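Local coordinates for manganese lipoxygenase (Gaeumannomyces graminis, PDB 5FX8), which oxygenates linoleic and alpha-linolenic acids with a catalytic manganese ion, giving 11S- and 13R-hydroperoxy fatty acids, at residues 173-181 with 381-390; 367-375 with 465-473. All blocks are in the same frame, centred on the assembly; numbering follows the deposited sequence.

Interaction 1 (173-181 with 381-390)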
# COMPACT_ATOMS: atom_id res chain seq x y z
N PRO A 173 -13.11 9.91 0.59
CA PRO A 173 -13.62 11.28 0.64
C PRO A 173 -13.61 12.01 -0.69
O PRO A 173 -13.84 13.21 -0.73
CB PRO A 173 -12.62 11.94 1.60
CG PRO A 173 -11.34 11.25 1.23
CD PRO A 173 -11.71 9.82 1.01
N TYR A 174 -13.33 11.30 -1.76
CA TYR A 174 -13.09 11.93 -3.04
C TYR A 174 -14.30 11.94 -3.94
O TYR A 174 -14.18 12.37 -5.08
CB TYR A 174 -11.93 11.23 -3.71
CG TYR A 174 -10.62 11.58 -3.09
CD1 TYR A 174 -10.12 12.86 -3.21
CD2 TYR A 174 -9.89 10.65 -2.40
CE1 TYR A 174 -8.96 13.18 -2.69
CE2 TYR A 174 -8.70 10.98 -1.87
CZ TYR A 174 -8.26 12.24 -2.03
OH TYR A 174 -7.08 12.61 -1.51
N VAL A 175 -15.48 11.50 -3.47
CA VAL A 175 -16.63 11.37 -4.35
C VAL A 175 -17.74 12.30 -3.89
O VAL A 175 -18.44 12.89 -4.71
CB VAL A 175 -17.10 9.89 -4.49
CG1 VAL A 175 -17.62 9.29 -3.24
CG2 VAL A 175 -18.17 9.76 -5.53
N LEU A 176 -17.85 12.52 -2.59
CA LEU A 176 -18.96 13.30 -2.07
C LEU A 176 -18.94 14.75 -2.56
O LEU A 176 -17.88 15.35 -2.74
CB LEU A 176 -18.93 13.26 -0.54
CG LEU A 176 -20.08 13.96 0.17
CD1 LEU A 176 -21.32 13.07 0.11
CD2 LEU A 176 -19.68 14.35 1.58
N LYS A 177 -20.12 15.33 -2.75
CA LYS A 177 -20.19 16.68 -3.27
C LYS A 177 -21.48 17.31 -2.77
O LYS A 177 -22.53 16.66 -2.80
CB LYS A 177 -20.12 16.66 -4.79
CG LYS A 177 -21.00 17.64 -5.46
CD LYS A 177 -21.67 17.03 -6.69
CE LYS A 177 -22.84 17.89 -7.20
NZ LYS A 177 -23.48 17.23 -8.37
N ARG A 178 -21.40 18.54 -2.28
CA ARG A 178 -22.57 19.26 -1.80
C ARG A 178 -23.45 19.71 -2.95
O ARG A 178 -22.96 20.09 -4.01
CB ARG A 178 -22.14 20.48 -0.99
CG ARG A 178 -23.27 21.17 -0.27
CD ARG A 178 -22.88 22.55 0.18
NE ARG A 178 -21.82 22.55 1.18
CZ ARG A 178 -21.99 22.76 2.48
NH1 ARG A 178 -23.18 23.01 2.96
NH2 ARG A 178 -20.95 22.73 3.29
N LEU A 179 -24.76 19.69 -2.75
CA LEU A 179 -25.68 20.13 -3.79
C LEU A 179 -25.87 21.63 -3.68
O LEU A 179 -26.34 22.13 -2.66
CB LEU A 179 -27.02 19.42 -3.67
CG LEU A 179 -26.95 17.93 -4.02
CD1 LEU A 179 -28.33 17.29 -3.90
CD2 LEU A 179 -26.32 17.72 -5.41
N HIS A 180 -25.52 22.34 -4.74
CA HIS A 180 -25.74 23.77 -4.77
C HIS A 180 -27.23 24.07 -4.80
O HIS A 180 -27.98 23.42 -5.52
CB HIS A 180 -25.09 24.40 -5.98
CG HIS A 180 -25.03 25.88 -5.90
ND1 HIS A 180 -25.98 26.70 -6.48
CD2 HIS A 180 -24.15 26.71 -5.29
CE1 HIS A 180 -25.67 27.96 -6.25
NE2 HIS A 180 -24.56 27.99 -5.52
N PRO A 181 -27.69 25.07 -4.04
CA PRO A 181 -29.13 25.34 -4.00
C PRO A 181 -29.73 25.66 -5.34
O PRO A 181 -30.91 25.38 -5.55
CB PRO A 181 -29.23 26.53 -3.05
CG PRO A 181 -28.10 26.36 -2.18
CD PRO A 181 -26.98 25.88 -3.04
N ARG A 381 -15.95 20.86 -4.67
CA ARG A 381 -17.08 20.05 -4.25
C ARG A 381 -17.89 20.64 -3.11
O ARG A 381 -18.81 19.98 -2.63
CB ARG A 381 -16.62 18.65 -3.86
CG ARG A 381 -16.10 17.89 -5.04
CD ARG A 381 -15.70 16.51 -4.72
NE ARG A 381 -14.45 16.44 -4.00
CZ ARG A 381 -14.23 15.60 -3.02
NH1 ARG A 381 -15.16 14.77 -2.65
NH2 ARG A 381 -13.07 15.57 -2.43
N GLY A 382 -17.58 21.84 -2.64
CA GLY A 382 -18.41 22.46 -1.62
C GLY A 382 -18.28 21.91 -0.21
O GLY A 382 -19.22 22.02 0.55
N LEU A 383 -17.13 21.36 0.16
CA LEU A 383 -16.97 20.72 1.46
C LEU A 383 -16.17 21.52 2.49
O LEU A 383 -15.95 21.02 3.59
CB LEU A 383 -16.32 19.35 1.27
CG LEU A 383 -17.02 18.41 0.28
CD1 LEU A 383 -16.37 17.09 0.26
CD2 LEU A 383 -18.44 18.21 0.64
N ILE A 384 -15.72 22.74 2.18
CA ILE A 384 -14.90 23.55 3.09
C ILE A 384 -15.63 24.83 3.44
O ILE A 384 -16.06 25.56 2.54
CB ILE A 384 -13.54 23.90 2.48
CG1 ILE A 384 -12.70 22.65 2.28
CG2 ILE A 384 -12.84 24.94 3.35
CD1 ILE A 384 -11.35 22.91 1.75
N GLY A 385 -15.74 25.13 4.74
CA GLY A 385 -16.41 26.34 5.22
C GLY A 385 -17.92 26.37 5.03
O GLY A 385 -18.58 25.37 4.85
N GLU A 386 -18.47 27.57 5.08
CA GLU A 386 -19.91 27.73 4.92
C GLU A 386 -20.17 28.11 3.47
O GLU A 386 -20.16 29.28 3.09
CB GLU A 386 -20.47 28.72 5.92
CG GLU A 386 -20.55 28.13 7.33
CD GLU A 386 -21.08 29.09 8.39
OE1 GLU A 386 -21.78 30.06 8.03
OE2 GLU A 386 -20.79 28.89 9.59
N ASP A 387 -20.40 27.09 2.64
CA ASP A 387 -20.41 27.20 1.18
C ASP A 387 -21.84 27.01 0.71
O ASP A 387 -22.30 25.88 0.54
CB ASP A 387 -19.48 26.16 0.56
CG ASP A 387 -19.13 26.47 -0.88
OD1 ASP A 387 -20.03 26.85 -1.66
OD2 ASP A 387 -17.95 26.31 -1.25
N SER A 388 -22.54 28.12 0.51
CA SER A 388 -23.96 28.11 0.18
C SER A 388 -24.75 27.19 1.11
O SER A 388 -25.86 26.77 0.79
CB SER A 388 -24.16 27.73 -1.29
OG SER A 388 -23.32 28.53 -2.11
N GLY A 389 -24.17 26.89 2.28
CA GLY A 389 -24.77 26.04 3.28
C GLY A 389 -23.94 26.02 4.55
O GLY A 389 -22.95 26.73 4.67
N PRO A 390 -24.33 25.21 5.52
CA PRO A 390 -23.59 25.17 6.78
C PRO A 390 -22.29 24.38 6.68
O PRO A 390 -22.00 23.72 5.69
CB PRO A 390 -24.56 24.47 7.74
CG PRO A 390 -25.35 23.66 6.90
CD PRO A 390 -25.54 24.40 5.60
O HOH W 1 -22.78 30.13 -4.32
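Strand 177-178, an outermost strand of a five-stranded antiparallel sheet, meets the loop that follows helix 374-380. Two arginines, Arg178 and Arg381, reach across in opposite directions, and each ends on backbone carbonyls. Between them a backbone bond runs from Arg178 N to Arg381 O (3.0 Å).

Arg178 is buried. Its CG lies anti to the backbone N (chi1 -171°) and the chain bends at chi3, which lays the guanidinium inside the curve of the loop. Arg178 NE gives a nearly straight bond to Gly382 O (2.7 Å, N-H...O 171°), in the guanidinium plane. Arg178 NH1 and NH2 both grip Pro390 O end-on, with NH2 the nearer at 2.8 Å. Asp387 O sits over one face, off toward the rim. Outside the loop, NH1 also bonds Gly210 O. The bonds to Gly382 O and Pro390 O, both near its plane, fix the group's orientation and tie Gly382 to Pro390 across the curve of the loop.

Arg381 points the other way. Arg381 NH1 reaches Pro173 O and Leu176 O, each at 2.8 Å, and NH2 also bonds Pro173 O. The Leu176 bond uses an in-plane lone pair of the carbonyl. NH2 also makes a salt bridge with Asp377, in helix 374-380.

Leu176 CD2 touches Leu383 CD2 at 4.2 Å. At the other end, a water bridges His180 NE2 (3.0 Å) and Ser388 OG (2.8 Å), while His180 ND1 bonds Lys183 N. Pro181 packs on Ser388. Gly382, with positive phi, closes helix 374-380 in a Schellman motif, a typical helix C-terminus, here bonded to the edge of a beta-sheet.

Interaction 2 (367-375 with 465-473)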
# COMPACT_ATOMS: atom_id res chain seq x y z
N GLY A 367 -8.84 14.38 -13.48
CA GLY A 367 -7.42 14.19 -13.38
C GLY A 367 -6.57 15.41 -13.63
O GLY A 367 -5.39 15.27 -13.93
N GLY A 368 -7.12 16.61 -13.50
CA GLY A 368 -6.28 17.80 -13.55
C GLY A 368 -5.33 17.86 -12.37
O GLY A 368 -5.66 17.47 -11.25
N PHE A 369 -4.13 18.38 -12.61
CA PHE A 369 -3.14 18.42 -11.53
C PHE A 369 -3.50 19.47 -10.48
O PHE A 369 -3.73 19.14 -9.32
CB PHE A 369 -1.75 18.65 -12.12
CG PHE A 369 -0.64 18.57 -11.13
CD1 PHE A 369 -0.08 17.35 -10.79
CD2 PHE A 369 -0.12 19.72 -10.56
CE1 PHE A 369 0.97 17.29 -9.88
CE2 PHE A 369 0.89 19.66 -9.66
CZ PHE A 369 1.45 18.45 -9.32
N GLN A 370 -3.59 20.74 -10.87
CA GLN A 370 -3.96 21.75 -9.88
C GLN A 370 -5.38 21.55 -9.35
O GLN A 370 -5.66 21.84 -8.18
CB GLN A 370 -3.77 23.14 -10.47
CG GLN A 370 -2.29 23.49 -10.63
CD GLN A 370 -2.05 24.77 -11.40
OE1 GLN A 370 -2.54 24.95 -12.50
NE2 GLN A 370 -1.30 25.67 -10.81
N ALA A 371 -6.27 21.01 -10.20
CA ALA A 371 -7.62 20.61 -9.82
C ALA A 371 -7.64 19.70 -8.61
O ALA A 371 -8.63 19.67 -7.86
CB ALA A 371 -8.29 19.92 -11.00
N GLY A 372 -6.58 18.92 -8.43
CA GLY A 372 -6.50 17.99 -7.35
C GLY A 372 -5.87 18.49 -6.09
O GLY A 372 -5.78 17.73 -5.13
N TYR A 373 -5.40 19.74 -6.03
CA TYR A 373 -4.86 20.25 -4.78
C TYR A 373 -5.94 20.13 -3.73
O TYR A 373 -7.12 20.26 -4.05
CB TYR A 373 -4.43 21.69 -4.92
CG TYR A 373 -3.23 21.97 -5.78
CD1 TYR A 373 -2.47 20.95 -6.30
CD2 TYR A 373 -2.87 23.27 -6.08
CE1 TYR A 373 -1.37 21.21 -7.08
CE2 TYR A 373 -1.76 23.54 -6.86
CZ TYR A 373 -1.02 22.50 -7.36
OH TYR A 373 0.07 22.75 -8.13
N LEU A 374 -5.56 19.87 -2.49
CA LEU A 374 -6.52 19.51 -1.45
C LEU A 374 -7.69 20.48 -1.36
O LEU A 374 -8.85 20.11 -1.53
CB LEU A 374 -5.84 19.43 -0.10
CG LEU A 374 -6.78 18.93 0.99
CD1 LEU A 374 -6.99 17.46 0.84
CD2 LEU A 374 -6.22 19.27 2.34
N GLU A 375 -7.40 21.74 -1.05
CA GLU A 375 -8.49 22.68 -0.83
C GLU A 375 -9.17 23.06 -2.13
O GLU A 375 -10.38 23.31 -2.13
CB GLU A 375 -7.98 23.91 -0.10
CG GLU A 375 -7.55 23.59 1.30
CD GLU A 375 -7.44 24.81 2.17
OE1 GLU A 375 -7.39 25.94 1.63
OE2 GLU A 375 -7.40 24.63 3.42
N ASP A 465 4.01 24.36 -4.38
CA ASP A 465 2.73 23.68 -4.57
C ASP A 465 2.90 22.37 -5.31
O ASP A 465 2.34 21.35 -4.91
CB ASP A 465 1.77 24.55 -5.34
CG ASP A 465 1.23 25.69 -4.53
OD1 ASP A 465 1.41 25.69 -3.29
OD2 ASP A 465 0.63 26.58 -5.17
N VAL A 466 3.65 22.39 -6.40
CA VAL A 466 3.89 21.19 -7.18
C VAL A 466 4.53 20.09 -6.33
O VAL A 466 4.03 18.96 -6.26
CB VAL A 466 4.74 21.53 -8.41
CG1 VAL A 466 5.29 20.29 -9.08
CG2 VAL A 466 3.92 22.31 -9.37
N LEU A 467 5.63 20.42 -5.66
CA LEU A 467 6.34 19.42 -4.86
C LEU A 467 5.52 18.94 -3.67
O LEU A 467 5.55 17.75 -3.32
CB LEU A 467 7.68 19.99 -4.41
CG LEU A 467 8.59 20.52 -5.52
CD1 LEU A 467 9.93 20.98 -5.00
CD2 LEU A 467 8.78 19.45 -6.60
N THR A 468 4.75 19.83 -3.05
CA THR A 468 3.86 19.42 -1.98
C THR A 468 2.78 18.47 -2.49
O THR A 468 2.49 17.46 -1.85
CB THR A 468 3.23 20.65 -1.35
OG1 THR A 468 4.26 21.55 -1.03
CG2 THR A 468 2.54 20.28 -0.09
N HIS A 469 2.20 18.78 -3.63
CA HIS A 469 1.14 17.94 -4.13
C HIS A 469 1.67 16.57 -4.55
O HIS A 469 0.98 15.56 -4.37
CB HIS A 469 0.45 18.65 -5.28
CG HIS A 469 -0.79 17.97 -5.73
ND1 HIS A 469 -1.86 17.74 -4.88
CD2 HIS A 469 -1.13 17.44 -6.92
CE1 HIS A 469 -2.80 17.11 -5.54
NE2 HIS A 469 -2.39 16.91 -6.78
N VAL A 470 2.89 16.50 -5.08
CA VAL A 470 3.40 15.19 -5.43
C VAL A 470 3.66 14.38 -4.17
O VAL A 470 3.21 13.24 -4.05
CB VAL A 470 4.65 15.26 -6.31
CG1 VAL A 470 5.14 13.86 -6.50
CG2 VAL A 470 4.33 15.86 -7.63
N ALA A 471 4.37 14.96 -3.19
CA ALA A 471 4.60 14.20 -1.97
C ALA A 471 3.29 13.80 -1.32
O ALA A 471 3.20 12.72 -0.74
CB ALA A 471 5.49 14.99 -1.01
N TRP A 472 2.26 14.64 -1.44
CA TRP A 472 0.99 14.37 -0.78
C TRP A 472 0.26 13.22 -1.46
O TRP A 472 -0.34 12.38 -0.79
CB TRP A 472 0.13 15.66 -0.76
CG TRP A 472 -1.32 15.36 -0.71
CD1 TRP A 472 -2.21 15.49 -1.74
CD2 TRP A 472 -2.05 14.78 0.38
NE1 TRP A 472 -3.44 15.04 -1.34
CE2 TRP A 472 -3.37 14.60 -0.05
CE3 TRP A 472 -1.71 14.40 1.67
CZ2 TRP A 472 -4.34 14.06 0.76
CZ3 TRP A 472 -2.68 13.86 2.47
CH2 TRP A 472 -3.96 13.69 2.02
N ILE A 473 0.36 13.12 -2.78
CA ILE A 473 -0.16 11.96 -3.48
C ILE A 473 0.58 10.70 -3.07
O ILE A 473 -0.03 9.68 -2.73
CB ILE A 473 -0.11 12.19 -4.99
CG1 ILE A 473 -1.14 13.22 -5.40
CG2 ILE A 473 -0.39 10.90 -5.75
CD1 ILE A 473 -0.86 13.72 -6.78
O HOH W 2 -4.29 15.76 -8.81
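His469, on helix 460-481, sits between two aromatic rings of 367-375. Its imidazole turns an edge to the face of Phe369. The planes are nearly perpendicular, at 89°, and His469 CD2 lies 3.6 Å from Phe369 CE1, toward the rim of the ring. Tyr373 approaches the imidazole differently: its own edge meets a face of His469. Here the planes stand at 64°, and Tyr373 CD1 is 3.5 Å from His469 CG. Ile473, one turn on, lies over the opposite face of the imidazole.

Phe369 has CG anti to its backbone N (chi1 -174°), which carries the ring in against the helix. Phe369 CE2 meets Val466 CG2 at 4.0 Å, and Val470 CG2 lies at the ring edge. The Tyr373 ring runs on past His469, and Tyr373 OH comes 3.7 Å from Asp465 CB. The carboxylate of Asp465 turns to a salt bridge with Arg409. Leu374 CD1 touches the indole of Trp472 obliquely.

No direct hydrogen bond joins the segments. Instead a water, in the plane of the imidazole, bonds His469 NE2 (3.0 Å) and donates a longer bond to Gly368 O (3.3 Å).

Tyr373 also occupies the N-cap position of helix 374-380, directly after the 3-10 turn 370-372. Phe452 adds another edge-to-face partner for Phe369. The arrangement is an aromatic cluster of T-shaped pairs, packing a 3-10 turn and a helix start against a long helix of the helical lipoxygenase domain.

In the fold
Helix 374-380 ties the two contacts together: it starts within interaction 2 and ends at the loop of interaction 1. Their centres are 20 Å apart, yet they touch twice. Tyr174 OH lies 3.8 Å from Trp472 CZ2, and Ile384 CD1 packs 3.9 Å from Glu375 CA. Helix 460-481, which carries His469 and Trp472, also supplies the manganese ligand His478. The side chain of Tyr174 is about 8 Å from those of the ligands His290 and His478, and about 12 Å from the metal. The side chain of Trp472 is about 14 Å from the bound manganese ion. Both contacts therefore lie outside the first coordination shell.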